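Local coordinates for protein isomaltodextranase (PDB 5AWO) that hydrolyses (1->6)-alpha-D-glucosidic linkages in polysaccharides, very probably releasing successive isomaltose units from the non-reducing chain ends, at residues V407-T421 / R450-F463. Numbering follows the deposited sequence. Where two conformers were deposited one is given.
With PO4 (phosphate ion), chain B.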
ATOM      1  N   VAL A 407       8.493  11.175 -10.967  1.00 14.46           N
ATOM      2  CA  VAL A 407       9.271  10.273 -11.802  1.00 15.65           C
ATOM      3  C   VAL A 407      10.577   9.957 -11.069  1.00 15.02           C
ATOM      4  O   VAL A 407      11.286  10.881 -10.654  1.00 15.08           O
ATOM      5  CB  VAL A 407       9.572  10.910 -13.190  1.00 17.06           C
ATOM      6  CG1 VAL A 407      10.478  10.026 -14.027  1.00 18.15           C
ATOM      7  CG2 VAL A 407       8.267  11.258 -13.912  1.00 18.33           C
ATOM      8  N   ALA A 408      10.894   8.666 -10.915  1.00 13.77           N
ATOM      9  CA  ALA A 408      12.119   8.242 -10.189  1.00 13.82           C
ATOM     10  C   ALA A 408      12.930   7.272 -11.018  1.00 13.98           C
ATOM     11  O   ALA A 408      12.399   6.368 -11.656  1.00 14.57           O
ATOM     12  CB  ALA A 408      11.741   7.639  -8.854  1.00 14.21           C
ATOM     13  N   LEU A 409      14.249   7.512 -11.044  1.00 13.44           N
ATOM     14  CA  LEU A 409      15.180   6.764 -11.859  1.00 13.12           C
ATOM     15  C   LEU A 409      16.256   6.184 -10.922  1.00 12.36           C
ATOM     16  O   LEU A 409      16.734   6.898 -10.036  1.00 13.78           O
ATOM     17  CB  LEU A 409      15.831   7.665 -12.887  1.00 13.57           C
ATOM     18  CG  LEU A 409      14.903   8.476 -13.783  1.00 14.02           C
ATOM     19  CD1 LEU A 409      15.682   9.481 -14.609  1.00 13.59           C
ATOM     20  CD2 LEU A 409      14.064   7.608 -14.688  1.00 14.83           C
ATOM     21  N   PHE A 410      16.597   4.899 -11.123  1.00 12.24           N
ATOM     22  CA  PHE A 410      17.472   4.172 -10.207  1.00 12.46           C
ATOM     23  C   PHE A 410      18.556   3.457 -10.989  1.00 12.65           C
ATOM     24  O   PHE A 410      18.320   2.975 -12.078  1.00 12.65           O
ATOM     25  CB  PHE A 410      16.668   3.135  -9.409  1.00 12.27           C
ATOM     26  CG  PHE A 410      15.598   3.725  -8.553  1.00 12.05           C
ATOM     27  CD1 PHE A 410      15.858   4.112  -7.254  1.00 12.12           C
ATOM     28  CD2 PHE A 410      14.308   3.861  -9.039  1.00 12.72           C
ATOM     29  CE1 PHE A 410      14.888   4.706  -6.469  1.00 12.12           C
ATOM     30  CE2 PHE A 410      13.323   4.391  -8.232  1.00 12.77           C
ATOM     31  CZ  PHE A 410      13.600   4.816  -6.951  1.00 12.96           C
ATOM     32  N   ASN A 411      19.731   3.344 -10.378  1.00 12.10           N
ATOM     33  CA  ASN A 411      20.816   2.499 -10.900  1.00 12.58           C
ATOM     34  C   ASN A 411      21.247   1.470  -9.883  1.00 12.55           C
ATOM     35  O   ASN A 411      22.013   1.777  -8.969  1.00 12.23           O
ATOM     36  CB  ASN A 411      22.014   3.319 -11.362  1.00 12.71           C
ATOM     37  CG  ASN A 411      23.139   2.441 -11.873  1.00 12.89           C
ATOM     38  OD1 ASN A 411      22.935   1.252 -12.157  1.00 12.44           O
ATOM     39  ND2 ASN A 411      24.313   3.009 -12.022  1.00 12.30           N
ATOM     40  N   ARG A 412      20.774   0.236 -10.085  1.00 12.29           N
ATOM     41  CA  ARG A 412      21.074  -0.873  -9.189  1.00 13.18           C
ATOM     42  C   ARG A 412      22.392  -1.592  -9.510  1.00 14.38           C
ATOM     43  O   ARG A 412      22.763  -2.545  -8.799  1.00 15.47           O
ATOM     44  CB  ARG A 412      19.893  -1.834  -9.169  1.00 13.35           C
ATOM     45  CG  ARG A 412      18.599  -1.224  -8.661  1.00 12.95           C
ATOM     46  CD  ARG A 412      17.411  -2.150  -8.814  1.00 12.88           C
ATOM     47  NE  ARG A 412      17.565  -3.330  -7.964  1.00 12.40           N
ATOM     48  CZ  ARG A 412      17.066  -4.525  -8.218  1.00 12.38           C
ATOM     49  NH1 ARG A 412      16.288  -4.745  -9.273  1.00 12.36           N
ATOM     50  NH2 ARG A 412      17.384  -5.519  -7.404  1.00 12.44           N
ATOM     51  N   SER A 413      23.135  -1.163 -10.537  1.00 13.61           N
ATOM     52  CA  SER A 413      24.451  -1.734 -10.759  1.00 14.27           C
ATOM     53  C   SER A 413      25.350  -1.430  -9.557  1.00 13.85           C
ATOM     54  O   SER A 413      25.307  -0.323  -8.985  1.00 14.42           O
ATOM     55  CB  SER A 413      25.098  -1.133 -11.996  1.00 14.05           C
ATOM     56  OG  SER A 413      26.427  -1.632 -12.160  1.00 14.17           O
ATOM     57  N   ASP A 414      26.210  -2.385  -9.178  1.00 14.69           N
ATOM     58  CA  ASP A 414      27.187  -2.124  -8.132  0.50 15.70           C
ATOM     59  C   ASP A 414      28.447  -1.417  -8.651  1.00 15.77           C
ATOM     60  O   ASP A 414      29.221  -0.881  -7.878  1.00 17.14           O
ATOM     61  CB  ASP A 414      27.509  -3.434  -7.409  0.50 16.01           C
ATOM     62  CG  ASP A 414      26.243  -4.213  -7.064  0.50 17.10           C
ATOM     63  OD1 ASP A 414      25.331  -3.657  -6.407  0.50 15.89           O
ATOM     64  OD2 ASP A 414      26.123  -5.390  -7.474  0.50 18.19           O
ATOM     65  N   THR A 415      28.625  -1.372  -9.958  1.00 16.12           N
ATOM     66  CA  THR A 415      29.912  -0.888 -10.502  1.00 17.48           C
ATOM     67  C   THR A 415      29.810   0.156 -11.611  1.00 17.76           C
ATOM     68  O   THR A 415      30.640   1.093 -11.696  1.00 19.84           O
ATOM     69  CB  THR A 415      30.679  -2.095 -11.007  1.00 19.00           C
ATOM     70  OG1 THR A 415      30.823  -3.016  -9.931  1.00 19.57           O
ATOM     71  CG2 THR A 415      32.086  -1.718 -11.500  1.00 20.02           C
ATOM     72  N   GLU A 416      28.801   0.046 -12.458  1.00 14.97           N
ATOM     73  CA  GLU A 416      28.750   0.879 -13.637  1.00 15.62           C
ATOM     74  C   GLU A 416      27.878   2.095 -13.439  1.00 14.83           C
ATOM     75  O   GLU A 416      26.882   2.036 -12.733  1.00 14.82           O
ATOM     76  CB  GLU A 416      28.177   0.102 -14.819  1.00 16.24           C
ATOM     77  CG  GLU A 416      28.922  -1.172 -15.154  1.00 17.45           C
ATOM     78  CD  GLU A 416      30.388  -0.956 -15.428  1.00 19.77           C
ATOM     79  OE1 GLU A 416      30.763   0.036 -16.095  1.00 21.69           O
ATOM     80  OE2 GLU A 416      31.188  -1.804 -14.994  1.00 20.94           O
ATOM     81  N   THR A 417      28.249   3.187 -14.091  1.00 14.88           N
ATOM     82  CA  THR A 417      27.387   4.348 -14.237  1.00 14.68           C
ATOM     83  C   THR A 417      26.445   4.094 -15.404  1.00 15.22           C
ATOM     84  O   THR A 417      26.876   3.604 -16.454  1.00 16.63           O
ATOM     85  CB  THR A 417      28.260   5.604 -14.432  1.00 15.62           C
ATOM     86  OG1 THR A 417      29.001   5.809 -13.220  1.00 17.32           O
ATOM     87  CG2 THR A 417      27.421   6.821 -14.733  1.00 16.84           C
ATOM     88  N   VAL A 418      25.146   4.301 -15.199  1.00 14.20           N
ATOM     89  CA  VAL A 418      24.132   3.919 -16.177  1.00 14.73           C
ATOM     90  C   VAL A 418      23.134   5.058 -16.355  1.00 15.38           C
ATOM     91  O   VAL A 418      22.676   5.667 -15.375  1.00 15.87           O
ATOM     92  CB  VAL A 418      23.384   2.646 -15.712  1.00 15.38           C
ATOM     93  CG1 VAL A 418      22.275   2.257 -16.681  1.00 15.48           C
ATOM     94  CG2 VAL A 418      24.365   1.500 -15.509  1.00 15.86           C
ATOM     95  N   THR A 419      22.805   5.342 -17.607  1.00 14.68           N
ATOM     96  CA  THR A 419      21.833   6.349 -17.944  1.00 14.99           C
ATOM     97  C   THR A 419      20.428   5.737 -17.905  1.00 14.69           C
ATOM     98  O   THR A 419      20.200   4.666 -18.492  1.00 16.18           O
ATOM     99  CB  THR A 419      22.100   6.944 -19.330  1.00 16.14           C
ATOM    100  OG1 THR A 419      23.356   7.618 -19.282  1.00 17.67           O
ATOM    101  CG2 THR A 419      20.971   7.913 -19.754  1.00 16.35           C
ATOM    102  N   LYS A 420      19.513   6.418 -17.231  1.00 14.02           N
ATOM    103  CA  LYS A 420      18.115   6.046 -17.188  1.00 14.25           C
ATOM    104  C   LYS A 420      17.276   7.216 -17.652  1.00 14.26           C
ATOM    105  O   LYS A 420      17.577   8.365 -17.307  1.00 14.45           O
ATOM    106  CB  LYS A 420      17.698   5.680 -15.756  1.00 13.95           C
ATOM    107  CG  LYS A 420      18.449   4.507 -15.146  1.00 15.02           C
ATOM    108  CD  LYS A 420      18.164   3.201 -15.864  1.00 14.93           C
ATOM    109  CE  LYS A 420      18.828   2.023 -15.176  1.00 15.38           C
ATOM    110  NZ  LYS A 420      18.705   0.748 -15.942  1.00 15.43           N
ATOM    111  N   THR A 421      16.202   6.919 -18.387  1.00 14.92           N
ATOM    112  CA  THR A 421      15.376   7.962 -19.007  1.00 15.32           C
ATOM    113  C   THR A 421      13.914   7.539 -19.000  1.00 16.29           C
ATOM    114  O   THR A 421      13.596   6.362 -19.237  1.00 15.57           O
ATOM    115  CB  THR A 421      15.825   8.214 -20.455  1.00 15.53           C
ATOM    116  OG1 THR A 421      17.174   8.694 -20.464  1.00 15.82           O
ATOM    117  CG2 THR A 421      14.944   9.212 -21.152  1.00 16.50           C
ATOM    118  N   ARG A 450      11.372  14.801 -21.567  1.00 19.31           N
ATOM    119  CA  ARG A 450      11.910  13.596 -20.956  1.00 19.72           C
ATOM    120  C   ARG A 450      12.590  14.009 -19.655  1.00 19.24           C
ATOM    121  O   ARG A 450      12.900  15.200 -19.459  1.00 20.05           O
ATOM    122  CB  ARG A 450      12.889  12.916 -21.910  1.00 20.05           C
ATOM    123  CG  ARG A 450      14.077  13.794 -22.289  1.00 20.57           C
ATOM    124  CD  ARG A 450      14.649  13.497 -23.667  1.00 20.90           C
ATOM    125  NE  ARG A 450      15.268  12.173 -23.757  1.00 21.29           N
ATOM    126  CZ  ARG A 450      16.553  11.893 -23.501  1.00 22.60           C
ATOM    127  NH1 ARG A 450      17.406  12.840 -23.084  1.00 25.32           N
ATOM    128  NH2 ARG A 450      16.983  10.645 -23.652  1.00 22.54           N
ATOM    129  N   ALA A 451      12.736  13.036 -18.759  1.00 18.87           N
ATOM    130  CA  ALA A 451      13.575  13.152 -17.568  1.00 17.79           C
ATOM    131  C   ALA A 451      14.660  12.085 -17.667  1.00 17.17           C
ATOM    132  O   ALA A 451      14.380  10.915 -17.996  1.00 17.76           O
ATOM    133  CB  ALA A 451      12.727  12.951 -16.330  1.00 17.44           C
ATOM    134  N   THR A 452      15.903  12.484 -17.395  1.00 15.72           N
ATOM    135  CA  THR A 452      17.041  11.593 -17.597  1.00 16.00           C
ATOM    136  C   THR A 452      18.118  11.854 -16.553  1.00 15.93           C
ATOM    137  O   THR A 452      18.207  12.951 -16.010  1.00 16.53           O
ATOM    138  CB  THR A 452      17.628  11.763 -19.014  1.00 16.68           C
ATOM    139  OG1 THR A 452      18.587  10.736 -19.314  1.00 15.51           O
ATOM    140  CG2 THR A 452      18.256  13.121 -19.209  1.00 17.23           C
ATOM    141  N   ALA A 453      18.914  10.834 -16.272  1.00 15.58           N
ATOM    142  CA  ALA A 453      20.044  10.981 -15.365  1.00 15.83           C
ATOM    143  C   ALA A 453      21.084   9.938 -15.657  1.00 15.58           C
ATOM    144  O   ALA A 453      20.751   8.782 -15.951  1.00 15.90           O
ATOM    145  CB  ALA A 453      19.590  10.854 -13.926  1.00 16.28           C
ATOM    146  N   ALA A 454      22.344  10.346 -15.578  1.00 15.27           N
ATOM    147  CA  ALA A 454      23.478   9.452 -15.655  1.00 14.87           C
ATOM    148  C   ALA A 454      23.865   9.163 -14.226  1.00 15.55           C
ATOM    149  O   ALA A 454      24.433   9.981 -13.523  1.00 18.42           O
ATOM    150  CB  ALA A 454      24.640  10.116 -16.399  1.00 15.61           C
ATOM    151  N   LEU A 455      23.488   7.973 -13.759  1.00 14.35           N
ATOM    152  CA  LEU A 455      23.524   7.659 -12.359  1.00 14.43           C
ATOM    153  C   LEU A 455      24.703   6.800 -11.967  1.00 13.65           C
ATOM    154  O   LEU A 455      24.945   5.754 -12.572  1.00 13.61           O
ATOM    155  CB  LEU A 455      22.255   6.898 -12.008  1.00 13.99           C
ATOM    156  CG  LEU A 455      20.943   7.669 -12.145  1.00 14.11           C
ATOM    157  CD1 LEU A 455      19.734   6.757 -12.068  1.00 14.40           C
ATOM    158  CD2 LEU A 455      20.867   8.734 -11.084  1.00 14.48           C
ATOM    159  N   ALA A 456      25.396   7.225 -10.932  1.00 13.44           N
ATOM    160  CA  ALA A 456      26.424   6.437 -10.323  1.00 13.85           C
ATOM    161  C   ALA A 456      25.837   5.147  -9.746  1.00 13.56           C
ATOM    162  O   ALA A 456      24.630   5.063  -9.501  1.00 13.08           O
ATOM    163  CB  ALA A 456      27.094   7.270  -9.227  1.00 14.70           C
ATOM    164  N   PRO A 457      26.682   4.133  -9.540  1.00 13.65           N
ATOM    165  CA  PRO A 457      26.199   2.909  -8.914  1.00 13.79           C
ATOM    166  C   PRO A 457      25.450   3.176  -7.612  1.00 12.85           C
ATOM    167  O   PRO A 457      25.937   3.890  -6.741  1.00 13.89           O
ATOM    168  CB  PRO A 457      27.483   2.113  -8.653  1.00 14.86           C
ATOM    169  CG  PRO A 457      28.496   2.676  -9.562  1.00 15.74           C
ATOM    170  CD  PRO A 457      28.123   4.086  -9.877  1.00 14.06           C
ATOM    171  N   HIS A 458      24.257   2.599  -7.513  1.00 12.34           N
ATOM    172  CA  HIS A 458      23.344   2.703  -6.352  1.00 12.12           C
ATOM    173  C   HIS A 458      22.708   4.087  -6.217  1.00 12.84           C
ATOM    174  O   HIS A 458      21.977   4.293  -5.240  1.00 13.32           O
ATOM    175  CB  HIS A 458      24.038   2.349  -5.034  1.00 12.25           C
ATOM    176  CG  HIS A 458      24.527   0.939  -4.973  1.00 11.78           C
ATOM    177  ND1 HIS A 458      25.081   0.410  -3.824  1.00 11.51           N
ATOM    178  CD2 HIS A 458      24.564  -0.052  -5.895  1.00 12.35           C
ATOM    179  CE1 HIS A 458      25.415  -0.840  -4.035  1.00 12.08           C
ATOM    180  NE2 HIS A 458      25.103  -1.153  -5.275  1.00 12.62           N
ATOM    181  N   ALA A 459      22.937   5.012  -7.152  1.00 12.34           N
ATOM    182  CA  ALA A 459      22.350   6.347  -7.057  1.00 12.33           C
ATOM    183  C   ALA A 459      21.001   6.401  -7.765  1.00 12.73           C
ATOM    184  O   ALA A 459      20.678   5.515  -8.565  1.00 13.45           O
ATOM    185  CB  ALA A 459      23.277   7.364  -7.692  1.00 12.81           C
ATOM    186  N   SER A 460      20.275   7.483  -7.505  1.00 12.32           N
ATOM    187  CA  SER A 460      18.966   7.661  -8.075  1.00 12.55           C
ATOM    188  C   SER A 460      18.672   9.154  -8.234  1.00 13.27           C
ATOM    189  O   SER A 460      19.440  10.001  -7.752  1.00 13.98           O
ATOM    190  CB  SER A 460      17.914   6.989  -7.195  1.00 12.35           C
ATOM    191  OG  SER A 460      17.939   7.510  -5.886  1.00 12.84           O
ATOM    192  N   ALA A 461      17.565   9.445  -8.907  1.00 13.51           N
ATOM    193  CA  ALA A 461      17.085  10.798  -9.064  1.00 14.05           C
ATOM    194  C   ALA A 461      15.565  10.771  -9.031  1.00 13.57           C
ATOM    195  O   ALA A 461      14.958   9.791  -9.469  1.00 13.85           O
ATOM    196  CB  ALA A 461      17.555  11.390 -10.363  1.00 15.14           C
ATOM    197  N   ILE A 462      14.965  11.823  -8.484  1.00 13.78           N
ATOM    198  CA  ILE A 462      13.515  11.919  -8.437  1.00 13.89           C
ATOM    199  C   ILE A 462      13.099  13.332  -8.816  1.00 14.06           C
ATOM    200  O   ILE A 462      13.730  14.338  -8.425  1.00 14.24           O
ATOM    201  CB  ILE A 462      12.954  11.454  -7.062  1.00 14.45           C
ATOM    202  CG1 ILE A 462      11.469  11.163  -7.097  1.00 14.51           C
ATOM    203  CG2 ILE A 462      13.317  12.403  -5.947  1.00 14.45           C
ATOM    204  CD1 ILE A 462      10.941  10.425  -5.883  1.00 15.40           C
ATOM    205  N   PHE A 463      12.025  13.387  -9.608  1.00 14.48           N
ATOM    206  CA  PHE A 463      11.597  14.620 -10.276  1.00 14.77           C
ATOM    207  C   PHE A 463      10.110  14.841 -10.053  1.00 15.21           C
ATOM    208  O   PHE A 463       9.315  13.886 -10.021  1.00 15.59           O
ATOM    209  CB  PHE A 463      11.840  14.534 -11.788  1.00 15.35           C
ATOM    210  CG  PHE A 463      13.253  14.245 -12.184  1.00 14.88           C
ATOM    211  CD1 PHE A 463      14.171  15.283 -12.391  1.00 14.96           C
ATOM    212  CD2 PHE A 463      13.680  12.933 -12.344  1.00 15.69           C
ATOM    213  CE1 PHE A 463      15.471  15.016 -12.745  1.00 15.45           C
ATOM    214  CE2 PHE A 463      14.979  12.666 -12.694  1.00 15.96           C
ATOM    215  CZ  PHE A 463      15.865  13.706 -12.913  1.00 15.32           C
TER
HETATM  216  P   PO4 B 701      13.947   8.840 -25.285  1.00 22.08           P
HETATM  217  O1  PO4 B 701      13.821   9.043 -26.794  1.00 25.31           O
HETATM  218  O2  PO4 B 701      13.116   7.592 -24.925  1.00 22.50           O
HETATM  219  O3  PO4 B 701      13.433  10.039 -24.523  1.00 21.28           O
HETATM  220  O4  PO4 B 701      15.388   8.598 -24.924  1.00 22.58           O
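Two antiparallel strand pairs of the C-terminal beta-sandwich domain, 407-410 with 460-463 and 418-421 with 450-455, meet here where both segments pass from one sheet to the other. V407-F463 and L409-A461 are hydrogen-bonded pairs of the first ladder, V418-L455 and K420-A453 of the second. Between the layers, L409 CD1 reaches the F463 ring, 3.8 Å from CE2, and also approaches A453 CB. A451 CB sits over one face of that ring, offset toward its rim. From the 450-455 strand L455 drops inward, its CD1 4.1 Å from L409 CB.

At this end of the sandwich N411 links the 411-417 loop to the strand 450-455. With CG anti to the backbone N (chi1 179°), its amide enters the loop: OD1 accepts from S413 N in an Asx turn, while ND2 donates to E416 O in the amide plane and to L455 O at 2.9 Å. L455 O also accepts from V418 N, the two donors arriving from opposite faces of its carbonyl plane. S413 OG in turn receives T415 N and E416 N. Facing this loop is the type II turn A456-A459, where P457 CB packs 3.3 Å from S413 O. In one of two conformers of D414, H458 NE2 donates to the anti lone pair of OD1 (2.8 Å), a provisional bond. H458 ND1 is hydrogen-bonded to E328 and W275 stacks on the imidazole, tying the turn to the catalytic barrel.

At the far end T421 OG1 and T452 OG1, side by side, share a 2.7 Å hydrogen bond, and R450 donates through NE and NH2 to a phosphate ion, probably from the crystallisation liquor, which K426 also binds.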